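Local coordinates for protein RNA polymerase sigma-H factor (Fusobacterium nucleatum subsp. nucleatum, PDB 3MZY) that probably acts as a sigma-70 family initiation factor, directing RNA polymerase to specific promoter sites and then being released, at residues K115-Y120 / R128-I133; S111-E116 / I145-K150; L13-A18 / S27-F32; K17-Y22 / K150-W155. All blocks are in the same frame, centred on the assembly; numbering follows the deposited sequence.

Contact 1 (K115-Y120 / R128-I133); sequences KEVLTY and REIATI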
loop_
_atom_site.group_PDB
_atom_site.type_symbol
_atom_site.label_atom_id
_atom_site.label_comp_id
_atom_site.label_asym_id
_atom_site.label_seq_id
_atom_site.Cartn_x
_atom_site.Cartn_y
_atom_site.Cartn_z
ATOM N N LYS A 115 6.612 7.666 5.341
ATOM C CA LYS A 115 5.303 8.289 5.132
ATOM C C LYS A 115 5.218 9.055 3.805
ATOM O O LYS A 115 4.168 9.050 3.141
ATOM C CB LYS A 115 4.961 9.238 6.274
ATOM C CG LYS A 115 4.594 8.536 7.578
ATOM C CD LYS A 115 4.649 9.548 8.688
ATOM C CE LYS A 115 3.957 9.057 9.894
ATOM N NZ LYS A 115 4.205 9.973 11.062
ATOM N N GLU A 116 6.307 9.729 3.442
ATOM C CA GLU A 116 6.341 10.515 2.207
ATOM C C GLU A 116 6.206 9.573 1.014
ATOM O O GLU A 116 5.470 9.863 0.082
ATOM C CB GLU A 116 7.645 11.313 2.095
ATOM C CG GLU A 116 7.697 12.594 2.899
ATOM C CD GLU A 116 9.068 13.277 2.823
ATOM O OE1 GLU A 116 9.110 14.531 2.743
ATOM O OE2 GLU A 116 10.110 12.565 2.839
ATOM N N VAL A 117 6.909 8.443 1.076
ATOM C CA VAL A 117 6.868 7.425 0.032
ATOM C C VAL A 117 5.485 6.773 -0.057
ATOM O O VAL A 117 4.915 6.627 -1.143
ATOM C CB VAL A 117 7.989 6.358 0.238
ATOM C CG1 VAL A 117 7.730 5.106 -0.625
ATOM C CG2 VAL A 117 9.370 6.958 -0.090
ATOM N N LEU A 118 4.946 6.392 1.096
ATOM C CA LEU A 118 3.619 5.775 1.184
ATOM C C LEU A 118 2.570 6.647 0.511
ATOM O O LEU A 118 1.779 6.156 -0.293
ATOM C CB LEU A 118 3.253 5.546 2.656
ATOM C CG LEU A 118 1.920 4.864 2.970
ATOM C CD1 LEU A 118 1.903 3.420 2.413
ATOM C CD2 LEU A 118 1.620 4.887 4.485
ATOM N N THR A 119 2.574 7.937 0.846
ATOM C CA THR A 119 1.665 8.913 0.255
ATOM C C THR A 119 1.582 8.773 -1.269
ATOM O O THR A 119 0.495 8.798 -1.841
ATOM C CB THR A 119 2.098 10.354 0.658
ATOM O OG1 THR A 119 1.871 10.530 2.069
ATOM C CG2 THR A 119 1.353 11.432 -0.127
ATOM N N TYR A 120 2.716 8.628 -1.937
ATOM C CA TYR A 120 2.666 8.563 -3.404
ATOM C C TYR A 120 2.421 7.177 -3.926
ATOM O O TYR A 120 1.820 7.025 -4.989
ATOM C CB TYR A 120 3.887 9.207 -4.051
ATOM C CG TYR A 120 3.910 10.664 -3.720
ATOM C CD1 TYR A 120 4.739 11.158 -2.704
ATOM C CD2 TYR A 120 3.043 11.558 -4.381
ATOM C CE1 TYR A 120 4.740 12.514 -2.383
ATOM C CE2 TYR A 120 3.027 12.920 -4.068
ATOM C CZ TYR A 120 3.871 13.387 -3.071
ATOM O OH TYR A 120 3.849 14.719 -2.761
ATOM N N ARG A 128 9.932 4.854 -9.611
ATOM C CA ARG A 128 10.682 5.806 -10.423
ATOM C C ARG A 128 10.068 7.197 -10.336
ATOM O O ARG A 128 10.781 8.196 -10.229
ATOM C CB ARG A 128 10.723 5.367 -11.877
ATOM C CG ARG A 128 11.515 4.118 -12.084
ATOM C CD ARG A 128 11.543 3.752 -13.543
ATOM N NE ARG A 128 12.101 4.824 -14.355
ATOM C CZ ARG A 128 11.689 5.103 -15.584
ATOM N NH1 ARG A 128 12.251 6.092 -16.264
ATOM N NH2 ARG A 128 10.712 4.394 -16.131
ATOM N N GLU A 129 8.744 7.257 -10.381
ATOM C CA GLU A 129 8.062 8.534 -10.312
ATOM C C GLU A 129 8.210 9.132 -8.925
ATOM O O GLU A 129 8.305 10.353 -8.786
ATOM C CB GLU A 129 6.591 8.392 -10.702
ATOM C CG GLU A 129 6.355 8.045 -12.173
ATOM C CD GLU A 129 4.896 7.741 -12.482
ATOM O OE1 GLU A 129 4.165 7.297 -11.566
ATOM O OE2 GLU A 129 4.470 7.941 -13.649
ATOM N N ILE A 130 8.270 8.273 -7.902
ATOM C CA ILE A 130 8.404 8.722 -6.521
ATOM C C ILE A 130 9.802 9.332 -6.301
ATOM O O ILE A 130 9.940 10.379 -5.651
ATOM C CB ILE A 130 8.075 7.564 -5.507
ATOM C CG1 ILE A 130 6.591 7.170 -5.610
ATOM C CG2 ILE A 130 8.420 7.953 -4.059
ATOM C CD1 ILE A 130 6.235 5.842 -4.935
ATOM N N ALA A 131 10.833 8.680 -6.840
ATOM C CA ALA A 131 12.189 9.242 -6.846
ATOM C C ALA A 131 12.207 10.667 -7.401
ATOM O O ALA A 131 12.761 11.575 -6.783
ATOM C CB ALA A 131 13.114 8.364 -7.645
ATOM N N THR A 132 11.584 10.859 -8.552
ATOM C CA THR A 132 11.527 12.165 -9.187
ATOM C C THR A 132 10.791 13.152 -8.281
ATOM O O THR A 132 11.264 14.253 -8.049
ATOM C CB THR A 132 10.842 12.066 -10.578
ATOM O OG1 THR A 132 11.561 11.123 -11.369
ATOM C CG2 THR A 132 10.835 13.395 -11.297
ATOM N N ILE A 133 9.652 12.735 -7.746
ATOM C CA ILE A 133 8.865 13.599 -6.876
ATOM C C ILE A 133 9.663 14.074 -5.662
ATOM O O ILE A 133 9.661 15.272 -5.333
ATOM C CB ILE A 133 7.558 12.889 -6.450
ATOM C CG1 ILE A 133 6.626 12.757 -7.669
ATOM C CG2 ILE A 133 6.865 13.615 -5.260
ATOM C CD1 ILE A 133 5.519 11.730 -7.496
#
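Helices 127-134 and 138-159 are consistent with the helix-turn-helix of a sigma-70 region 4 DNA-binding domain, and Y120 and V117 of the preceding helix 112-121 pack against the first of these through I130 and I133. The two short segments lie 10.2 Å apart at their axes and run at 126° to one another. The side chains that meet are apolar and use one face of each helix. At the centre, where the backbones come nearest, Y120 CB lies 3.7 Å from I130 CG1. Deeper in, V117 CG2 faces I130 CG2 at 4.2 Å, and the methyl I130 CD1 comes to 4.1 Å from the carbonyl oxygen V117 O. V117 continues onto T144 and I145 and I130 onto I141, all of helix 138-159, so this pair joins the core formed by all three helices. The outer edge belongs to the tyrosine. With chi1 at -64°, its CG stands beside the backbone N, and the ring reaches the outermost isoleucine. I133 CG2 then sits over one ring face in a CH-pi contact, 3.9 Å from the centroid and 18° off the ring normal, displaced toward the rim on the hydroxyl side. The other branch of I133 touches the ring with CD1, 4.0 Å from Y120 CD2. On the opposite face the ring is backed by its own helical neighbour: T119 CG2 stands 4.1 Å above the ring plane, over its centre, so the ring lies between two methyl groups.

Contact 2 (S111-E116 / I145-K150); sequences SKFEKE and IQRIRK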
loop_
_atom_site.group_PDB
_atom_site.type_symbol
_atom_site.label_atom_id
_atom_site.label_comp_id
_atom_site.label_asym_id
_atom_site.label_seq_id
_atom_site.Cartn_x
_atom_site.Cartn_y
_atom_site.Cartn_z
ATOM N N SER A 111 8.658 6.233 9.621
ATOM C CA SER A 111 9.465 7.440 9.568
ATOM C C SER A 111 8.762 8.520 8.691
ATOM O O SER A 111 7.788 8.237 7.973
ATOM C CB SER A 111 10.835 7.093 8.984
ATOM O OG SER A 111 10.742 6.875 7.566
ATOM N N LYS A 112 9.241 9.753 8.760
ATOM C CA LYS A 112 8.780 10.797 7.839
ATOM C C LYS A 112 9.024 10.394 6.358
ATOM O O LYS A 112 8.139 10.552 5.511
ATOM C CB LYS A 112 9.478 12.116 8.153
ATOM C CG LYS A 112 8.912 13.298 7.408
ATOM C CD LYS A 112 9.994 14.323 7.094
ATOM C CE LYS A 112 9.369 15.605 6.611
ATOM N NZ LYS A 112 10.387 16.460 5.961
ATOM N N PHE A 113 10.212 9.857 6.067
ATOM C CA PHE A 113 10.561 9.353 4.726
ATOM C C PHE A 113 9.603 8.236 4.274
ATOM O O PHE A 113 9.036 8.298 3.182
ATOM C CB PHE A 113 12.034 8.885 4.694
ATOM C CG PHE A 113 12.565 8.570 3.307
ATOM C CD1 PHE A 113 12.017 9.167 2.162
ATOM C CD2 PHE A 113 13.643 7.695 3.154
ATOM C CE1 PHE A 113 12.510 8.886 0.877
ATOM C CE2 PHE A 113 14.164 7.408 1.882
ATOM C CZ PHE A 113 13.584 8.004 0.725
ATOM N N GLU A 114 9.410 7.238 5.124
ATOM C CA GLU A 114 8.465 6.153 4.843
ATOM C C GLU A 114 7.046 6.668 4.574
ATOM O O GLU A 114 6.369 6.186 3.658
ATOM C CB GLU A 114 8.480 5.136 5.977
ATOM C CG GLU A 114 9.712 4.263 5.990
ATOM C CD GLU A 114 9.936 3.541 7.326
ATOM O OE1 GLU A 114 9.225 3.854 8.321
ATOM O OE2 GLU A 114 10.838 2.663 7.385
ATOM N N LYS A 115 6.612 7.666 5.341
ATOM C CA LYS A 115 5.303 8.289 5.132
ATOM C C LYS A 115 5.218 9.055 3.805
ATOM O O LYS A 115 4.168 9.050 3.141
ATOM C CB LYS A 115 4.961 9.238 6.274
ATOM C CG LYS A 115 4.594 8.536 7.578
ATOM C CD LYS A 115 4.649 9.548 8.688
ATOM C CE LYS A 115 3.957 9.057 9.894
ATOM N NZ LYS A 115 4.205 9.973 11.062
ATOM N N GLU A 116 6.307 9.729 3.442
ATOM C CA GLU A 116 6.341 10.515 2.207
ATOM C C GLU A 116 6.206 9.573 1.014
ATOM O O GLU A 116 5.470 9.863 0.082
ATOM C CB GLU A 116 7.645 11.313 2.095
ATOM C CG GLU A 116 7.697 12.594 2.899
ATOM C CD GLU A 116 9.068 13.277 2.823
ATOM O OE1 GLU A 116 9.110 14.531 2.743
ATOM O OE2 GLU A 116 10.110 12.565 2.839
ATOM N N ILE A 145 10.103 1.355 0.134
ATOM C CA ILE A 145 8.940 0.538 -0.195
ATOM C C ILE A 145 9.103 -0.846 0.435
ATOM O O ILE A 145 8.128 -1.449 0.886
ATOM C CB ILE A 145 8.786 0.402 -1.720
ATOM C CG1 ILE A 145 8.331 1.738 -2.322
ATOM C CG2 ILE A 145 7.834 -0.728 -2.082
ATOM C CD1 ILE A 145 8.264 1.782 -3.851
ATOM N N GLN A 146 10.341 -1.320 0.478
ATOM C CA GLN A 146 10.642 -2.642 0.963
ATOM C C GLN A 146 10.532 -2.677 2.488
ATOM O O GLN A 146 10.069 -3.668 3.059
ATOM C CB GLN A 146 12.040 -3.060 0.505
ATOM C CG GLN A 146 12.365 -4.531 0.735
ATOM C CD GLN A 146 11.783 -5.421 -0.352
ATOM O OE1 GLN A 146 11.616 -4.992 -1.502
ATOM N NE2 GLN A 146 11.467 -6.666 0.007
ATOM N N ARG A 147 10.963 -1.596 3.141
ATOM C CA ARG A 147 10.785 -1.445 4.594
ATOM C C ARG A 147 9.325 -1.320 4.959
ATOM O O ARG A 147 8.892 -1.886 5.957
ATOM C CB ARG A 147 11.516 -0.217 5.130
ATOM C CG ARG A 147 12.990 -0.389 5.332
ATOM C CD ARG A 147 13.504 0.687 6.286
ATOM N NE ARG A 147 13.128 2.050 5.900
ATOM C CZ ARG A 147 13.652 2.711 4.861
ATOM N NH1 ARG A 147 14.559 2.112 4.097
ATOM N NH2 ARG A 147 13.258 3.956 4.567
ATOM N N ILE A 148 8.564 -0.578 4.154
ATOM C CA ILE A 148 7.102 -0.482 4.348
ATOM C C ILE A 148 6.462 -1.890 4.301
ATOM O O ILE A 148 5.606 -2.223 5.131
ATOM C CB ILE A 148 6.427 0.484 3.322
ATOM C CG1 ILE A 148 6.899 1.926 3.543
ATOM C CG2 ILE A 148 4.897 0.406 3.415
ATOM C CD1 ILE A 148 6.546 2.887 2.410
ATOM N N ARG A 149 6.892 -2.697 3.330
ATOM C CA ARG A 149 6.472 -4.096 3.203
ATOM C C ARG A 149 6.781 -4.954 4.446
ATOM O O ARG A 149 5.870 -5.515 5.027
ATOM C CB ARG A 149 7.107 -4.733 1.961
ATOM C CG ARG A 149 6.746 -6.196 1.755
ATOM C CD ARG A 149 7.751 -6.907 0.874
ATOM N NE ARG A 149 7.724 -8.353 1.084
ATOM C CZ ARG A 149 8.473 -9.225 0.409
ATOM N NH1 ARG A 149 9.322 -8.801 -0.525
ATOM N NH2 ARG A 149 8.377 -10.527 0.663
ATOM N N LYS A 150 8.050 -5.063 4.833
ATOM C CA LYS A 150 8.437 -5.908 5.956
ATOM C C LYS A 150 7.753 -5.458 7.260
ATOM O O LYS A 150 7.207 -6.286 7.987
ATOM C CB LYS A 150 9.967 -5.972 6.117
HETATM O O HOH W 1 12.986 5.650 7.219
#
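E114 and R147 meet through side chains that both start beside their backbone N but differ further out: E114 (chi1 -74°) runs on extended, while R147 bends at chi3 (-52°), which turns its guanidinium edge to the carboxylate. The two chains cross at about a right angle. R147 NE donates to E114 OE2 at 2.8 Å, with an N-H...O angle of 155°, and the oxygen lies close to the guanidinium plane, using its anti lone pair. That oxygen also forms a salt bridge with K151, farther along helix 138-159. The other oxygen looks back to its own helix start, where S111 N donates to E114 OE1 at 2.8 Å from above the carboxylate plane. In return E114 N donates to S111 OG, also at 2.8 Å, completing a capping box. Beside the ion pair, F113 CD2 approaches R147 NH2 at 4.0 Å. Apart from the ion pair, I148 CD1 packs against the carbonyl E114 O at 3.5 Å. One carboxylate thus supplies its half of the capping box of helix 112-121 and ties that helix to helix 138-159; being buried, with two cations and a backbone N-H around it, E114 would probably be stabilised in its charged form.

Contact 3 (L13-A18 / S27-F32); sequences LGLLKA and SSFSSF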
loop_
_atom_site.group_PDB
_atom_site.type_symbol
_atom_site.label_atom_id
_atom_site.label_comp_id
_atom_site.label_asym_id
_atom_site.label_seq_id
_atom_site.Cartn_x
_atom_site.Cartn_y
_atom_site.Cartn_z
ATOM N N LEU A 13 -5.892 -0.490 0.110
ATOM C CA LEU A 13 -6.370 -1.858 -0.064
ATOM C C LEU A 13 -5.430 -2.574 -1.044
ATOM O O LEU A 13 -4.919 -3.664 -0.738
ATOM C CB LEU A 13 -7.804 -1.872 -0.618
ATOM C CG LEU A 13 -8.794 -2.998 -0.298
ATOM C CD1 LEU A 13 -9.636 -3.291 -1.545
ATOM C CD2 LEU A 13 -8.148 -4.298 0.234
ATOM N N GLY A 14 -5.215 -1.939 -2.207
ATOM C CA GLY A 14 -4.292 -2.419 -3.242
ATOM C C GLY A 14 -2.953 -2.822 -2.653
ATOM O O GLY A 14 -2.444 -3.899 -2.962
ATOM N N LEU A 15 -2.408 -1.979 -1.776
ATOM C CA LEU A 15 -1.119 -2.224 -1.167
ATOM C C LEU A 15 -1.145 -3.425 -0.221
ATOM O O LEU A 15 -0.239 -4.263 -0.256
ATOM C CB LEU A 15 -0.611 -0.972 -0.427
ATOM C CG LEU A 15 0.648 -1.108 0.452
ATOM C CD1 LEU A 15 1.901 -1.341 -0.380
ATOM C CD2 LEU A 15 0.857 0.103 1.344
ATOM N N LEU A 16 -2.166 -3.478 0.641
ATOM C CA LEU A 16 -2.385 -4.581 1.560
ATOM C C LEU A 16 -2.516 -5.910 0.822
ATOM O O LEU A 16 -2.079 -6.954 1.317
ATOM C CB LEU A 16 -3.647 -4.316 2.379
ATOM C CG LEU A 16 -3.569 -3.917 3.857
ATOM C CD1 LEU A 16 -2.269 -3.211 4.214
ATOM C CD2 LEU A 16 -4.774 -3.054 4.203
ATOM N N LYS A 17 -3.136 -5.850 -0.353
ATOM C CA LYS A 17 -3.247 -6.995 -1.254
ATOM C C LYS A 17 -1.874 -7.349 -1.797
ATOM O O LYS A 17 -1.481 -8.514 -1.780
ATOM C CB LYS A 17 -4.196 -6.682 -2.415
ATOM C CG LYS A 17 -5.661 -6.971 -2.119
ATOM C CD LYS A 17 -6.496 -6.959 -3.394
ATOM C CE LYS A 17 -7.970 -6.879 -3.076
ATOM N NZ LYS A 17 -8.781 -7.050 -4.312
ATOM N N ALA A 18 -1.151 -6.333 -2.270
ATOM C CA ALA A 18 0.214 -6.503 -2.744
ATOM C C ALA A 18 1.041 -7.296 -1.732
ATOM O O ALA A 18 1.680 -8.285 -2.084
ATOM C CB ALA A 18 0.854 -5.149 -3.009
ATOM N N SER A 27 8.340 -11.164 -9.641
ATOM C CA SER A 27 8.846 -9.810 -9.945
ATOM C C SER A 27 9.329 -9.088 -8.684
ATOM O O SER A 27 9.242 -9.628 -7.581
ATOM C CB SER A 27 7.767 -8.952 -10.618
ATOM O OG SER A 27 6.862 -8.436 -9.653
ATOM N N SER A 28 9.819 -7.859 -8.861
ATOM C CA SER A 28 10.184 -6.991 -7.745
ATOM C C SER A 28 8.916 -6.567 -7.009
ATOM O O SER A 28 7.833 -6.497 -7.605
ATOM C CB SER A 28 10.958 -5.761 -8.241
ATOM O OG SER A 28 10.090 -4.684 -8.572
ATOM N N PHE A 29 9.040 -6.279 -5.720
ATOM C CA PHE A 29 7.858 -5.940 -4.966
ATOM C C PHE A 29 7.297 -4.589 -5.414
ATOM O O PHE A 29 6.084 -4.433 -5.544
ATOM C CB PHE A 29 8.071 -5.987 -3.439
ATOM C CG PHE A 29 6.879 -5.476 -2.674
ATOM C CD1 PHE A 29 5.677 -6.185 -2.679
ATOM C CD2 PHE A 29 6.923 -4.254 -2.031
ATOM C CE1 PHE A 29 4.551 -5.694 -2.023
ATOM C CE2 PHE A 29 5.791 -3.751 -1.377
ATOM C CZ PHE A 29 4.604 -4.476 -1.372
ATOM N N SER A 30 8.189 -3.636 -5.668
ATOM C CA SER A 30 7.815 -2.298 -6.137
ATOM C C SER A 30 6.852 -2.343 -7.315
ATOM O O SER A 30 5.842 -1.639 -7.312
ATOM C CB SER A 30 9.051 -1.479 -6.517
ATOM O OG SER A 30 9.615 -0.849 -5.373
ATOM N N SER A 31 7.146 -3.173 -8.310
ATOM C CA SER A 31 6.257 -3.256 -9.465
ATOM C C SER A 31 4.982 -4.039 -9.159
ATOM O O SER A 31 3.928 -3.773 -9.729
ATOM C CB SER A 31 6.980 -3.811 -10.698
ATOM O OG SER A 31 7.766 -4.930 -10.354
ATOM N N PHE A 32 5.057 -4.990 -8.234
ATOM C CA PHE A 32 3.847 -5.730 -7.875
ATOM C C PHE A 32 2.886 -4.808 -7.128
ATOM O O PHE A 32 1.677 -4.818 -7.376
ATOM C CB PHE A 32 4.145 -7.030 -7.091
ATOM C CG PHE A 32 2.903 -7.864 -6.808
ATOM C CD1 PHE A 32 2.192 -8.468 -7.859
ATOM C CD2 PHE A 32 2.428 -8.025 -5.495
ATOM C CE1 PHE A 32 1.032 -9.232 -7.610
ATOM C CE2 PHE A 32 1.277 -8.789 -5.236
ATOM C CZ PHE A 32 0.579 -9.393 -6.298
#
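A18 and the rings of F29 and F32 form the tight part of a helical hairpin inside sigma-70 region 2, where helix 8-21 turns back through a short loop onto helix 29-50. Both phenylalanines have CG anti to the backbone N (chi1 173° for F29, -175° for F32); one helical turn apart, their rings project in step toward helix 8-21. The small alanine fits between them: its CB is 3.9 Å from F29 CE1 and 4.1 Å from F32 CD2. The F32 ring comes edge-on to the carbonyl, with CE2 just 3.2 Å from A18 O and the oxygen in the ring plane, so the aromatic C-H edge lies against a backbone acceptor. A33 and C36 of helix 29-50 also reach A18, which is buried.

Packing is looser toward L15, whose CD1 meets the F29 ring at its edge, 4.3 Å from CZ. This is nevertheless an interior side, since L15 also touches F102 and L118, and F29 is covered by I145 and R149 of helix 138-159. The solvent side lies at K17, whose chain leads off the contact to a salt bridge with E40. At the exposed start of helix 29-50, S28 holds the N-cap position and its OG shares a hydrogen bond with S31 OG at 2.9 Å. The carbonyl S28 O is gripped from opposite faces of its plane, by F32 N at 3.2 Å and by S27 OG at 3.0 Å.

Contact 4 (K17-Y22 / K150-W155); sequences KAIKFY and KKSEEW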
loop_
_atom_site.group_PDB
_atom_site.type_symbol
_atom_site.label_atom_id
_atom_site.label_comp_id
_atom_site.label_asym_id
_atom_site.label_seq_id
_atom_site.Cartn_x
_atom_site.Cartn_y
_atom_site.Cartn_z
ATOM N N LYS A 17 -3.136 -5.850 -0.353
ATOM C CA LYS A 17 -3.247 -6.995 -1.254
ATOM C C LYS A 17 -1.874 -7.349 -1.797
ATOM O O LYS A 17 -1.481 -8.514 -1.780
ATOM C CB LYS A 17 -4.196 -6.682 -2.415
ATOM C CG LYS A 17 -5.661 -6.971 -2.119
ATOM C CD LYS A 17 -6.496 -6.959 -3.394
ATOM C CE LYS A 17 -7.970 -6.879 -3.076
ATOM N NZ LYS A 17 -8.781 -7.050 -4.312
ATOM N N ALA A 18 -1.151 -6.333 -2.270
ATOM C CA ALA A 18 0.214 -6.503 -2.744
ATOM C C ALA A 18 1.041 -7.296 -1.732
ATOM O O ALA A 18 1.680 -8.285 -2.084
ATOM C CB ALA A 18 0.854 -5.149 -3.009
ATOM N N ILE A 19 0.991 -6.851 -0.478
ATOM C CA ILE A 19 1.760 -7.423 0.610
ATOM C C ILE A 19 1.344 -8.868 0.921
ATOM O O ILE A 19 2.199 -9.724 1.127
ATOM C CB ILE A 19 1.612 -6.562 1.894
ATOM C CG1 ILE A 19 2.171 -5.158 1.675
ATOM C CG2 ILE A 19 2.277 -7.247 3.119
ATOM C CD1 ILE A 19 1.722 -4.146 2.726
ATOM N N LYS A 20 0.035 -9.117 0.954
ATOM C CA LYS A 20 -0.503 -10.421 1.317
ATOM C C LYS A 20 -0.238 -11.478 0.246
ATOM O O LYS A 20 -0.113 -12.664 0.561
ATOM C CB LYS A 20 -2.007 -10.316 1.596
ATOM N N PHE A 21 -0.132 -11.043 -1.011
ATOM C CA PHE A 21 -0.104 -11.968 -2.155
ATOM C C PHE A 21 1.214 -12.047 -2.941
ATOM O O PHE A 21 1.301 -12.777 -3.926
ATOM C CB PHE A 21 -1.274 -11.668 -3.100
ATOM C CG PHE A 21 -2.605 -12.174 -2.603
ATOM C CD1 PHE A 21 -3.016 -13.480 -2.880
ATOM C CD2 PHE A 21 -3.450 -11.346 -1.864
ATOM C CE1 PHE A 21 -4.251 -13.955 -2.424
ATOM C CE2 PHE A 21 -4.684 -11.807 -1.399
ATOM C CZ PHE A 21 -5.088 -13.111 -1.677
ATOM N N TYR A 22 2.238 -11.327 -2.488
ATOM C CA TYR A 22 3.500 -11.213 -3.224
ATOM C C TYR A 22 4.270 -12.531 -3.434
ATOM O O TYR A 22 4.567 -13.275 -2.486
ATOM C CB TYR A 22 4.394 -10.146 -2.585
ATOM C CG TYR A 22 5.737 -9.929 -3.258
ATOM C CD1 TYR A 22 5.834 -9.646 -4.629
ATOM C CD2 TYR A 22 6.919 -9.981 -2.516
ATOM C CE1 TYR A 22 7.081 -9.441 -5.238
ATOM C CE2 TYR A 22 8.162 -9.774 -3.114
ATOM C CZ TYR A 22 8.240 -9.507 -4.468
ATOM O OH TYR A 22 9.484 -9.303 -5.035
ATOM N N LYS A 150 8.050 -5.063 4.833
ATOM C CA LYS A 150 8.437 -5.908 5.956
ATOM C C LYS A 150 7.753 -5.458 7.260
ATOM O O LYS A 150 7.207 -6.286 7.987
ATOM C CB LYS A 150 9.967 -5.972 6.117
ATOM N N LYS A 151 7.744 -4.151 7.524
ATOM C CA LYS A 151 7.134 -3.625 8.745
ATOM C C LYS A 151 5.640 -3.850 8.756
ATOM O O LYS A 151 5.050 -4.123 9.813
ATOM C CB LYS A 151 7.467 -2.145 8.951
ATOM C CG LYS A 151 8.916 -1.926 9.383
ATOM C CD LYS A 151 9.297 -0.463 9.242
ATOM C CE LYS A 151 10.790 -0.293 9.484
ATOM N NZ LYS A 151 11.183 1.131 9.523
ATOM N N SER A 152 5.035 -3.762 7.575
ATOM C CA SER A 152 3.604 -4.048 7.437
ATOM C C SER A 152 3.308 -5.534 7.609
ATOM O O SER A 152 2.355 -5.879 8.310
ATOM C CB SER A 152 3.047 -3.511 6.105
ATOM O OG SER A 152 3.132 -2.091 6.070
ATOM N N GLU A 153 4.121 -6.395 6.981
ATOM C CA GLU A 153 4.052 -7.849 7.168
ATOM C C GLU A 153 4.026 -8.209 8.638
ATOM O O GLU A 153 3.124 -8.904 9.088
ATOM C CB GLU A 153 5.241 -8.566 6.523
ATOM C CG GLU A 153 4.953 -9.170 5.170
ATOM C CD GLU A 153 6.190 -9.783 4.525
ATOM O OE1 GLU A 153 6.623 -10.866 4.981
ATOM O OE2 GLU A 153 6.721 -9.184 3.553
ATOM N N GLU A 154 5.012 -7.721 9.385
ATOM C CA GLU A 154 5.140 -8.056 10.800
ATOM C C GLU A 154 3.896 -7.610 11.564
ATOM O O GLU A 154 3.408 -8.326 12.444
ATOM C CB GLU A 154 6.419 -7.457 11.380
ATOM C CG GLU A 154 7.698 -8.093 10.795
ATOM C CD GLU A 154 8.970 -7.267 11.033
ATOM O OE1 GLU A 154 10.005 -7.863 11.417
ATOM O OE2 GLU A 154 8.942 -6.026 10.829
ATOM N N TRP A 155 3.353 -6.457 11.181
ATOM C CA TRP A 155 2.154 -5.928 11.818
ATOM C C TRP A 155 0.917 -6.797 11.546
ATOM O O TRP A 155 0.139 -7.087 12.465
ATOM C CB TRP A 155 1.916 -4.488 11.381
ATOM C CG TRP A 155 0.605 -3.954 11.808
ATOM C CD1 TRP A 155 0.242 -3.559 13.079
ATOM C CD2 TRP A 155 -0.555 -3.760 10.979
ATOM N NE1 TRP A 155 -1.065 -3.114 13.074
ATOM C CE2 TRP A 155 -1.576 -3.230 11.806
ATOM C CE3 TRP A 155 -0.825 -3.972 9.617
ATOM C CZ2 TRP A 155 -2.846 -2.907 11.316
ATOM C CZ3 TRP A 155 -2.093 -3.655 9.128
ATOM C CH2 TRP A 155 -3.087 -3.125 9.978
#
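S152 OG hydrogen-bonds to the carbonyl of I148, one turn back in helix 138-159, leaving its CB as the surface that meets I19 of helix 8-21. The hydroxyl lies beside the backbone N, chi1 -64°, and with its polar need met inside its own helix the buried serine can take part in an apolar contact. I19 CD1 touches S152 CB at 3.7 Å and stays 4.2 Å from S152 OG. The second branch of the isoleucine does separate work: I19 CG2 lies 3.9 Å from E153 CG, the methylene of an extended glutamate that crosses it obliquely. The carboxylate beyond that methylene is engaged on its own helix, in a salt bridge between E153 OE2 and R149. A single forked side chain therefore spans two consecutive residues of the facing helix, whose backbone is nearest at the I19 and E153 CA atoms, 7.0 Å apart. F29 and I156 add to the surroundings of I19, and F102 and F105 of helix 91-109 to those of S152. The contact is small, with 122 Å² buried in all. It joins the region 2 helix carrying the sigma-70 signature to the long helix 138-159 of what is probably a region 4-like domain, consistent with a compact interdomain interface in a sigma factor crystallised without polymerase.

How the contacts relate
Contacts 1 and 2 share helix 112-121 and lie 10 Å apart between centres, tied by V117, whose CG1 is 3.8 Å from I145 CG1. Contacts 3 and 4, 9 Å apart at their centres, share the end of helix 8-21, and Y22 OH probably hydrogen-bonds to S27 O at 2.6 Å. The two pairs are joined through helix 138-159: E114 OE2 of contact 2 meets K151 NZ of contact 4 at 2.7 Å, while I145 CG2 packs on F29 CD2 of contact 3 at 3.6 Å. L118 CD1 reaches L15 CD2 at 3.6 Å, linking contacts 1 and 3. Contacts 1 and 4 do not touch and lie about 19 Å apart between centres, on opposite sides of the chain's centre.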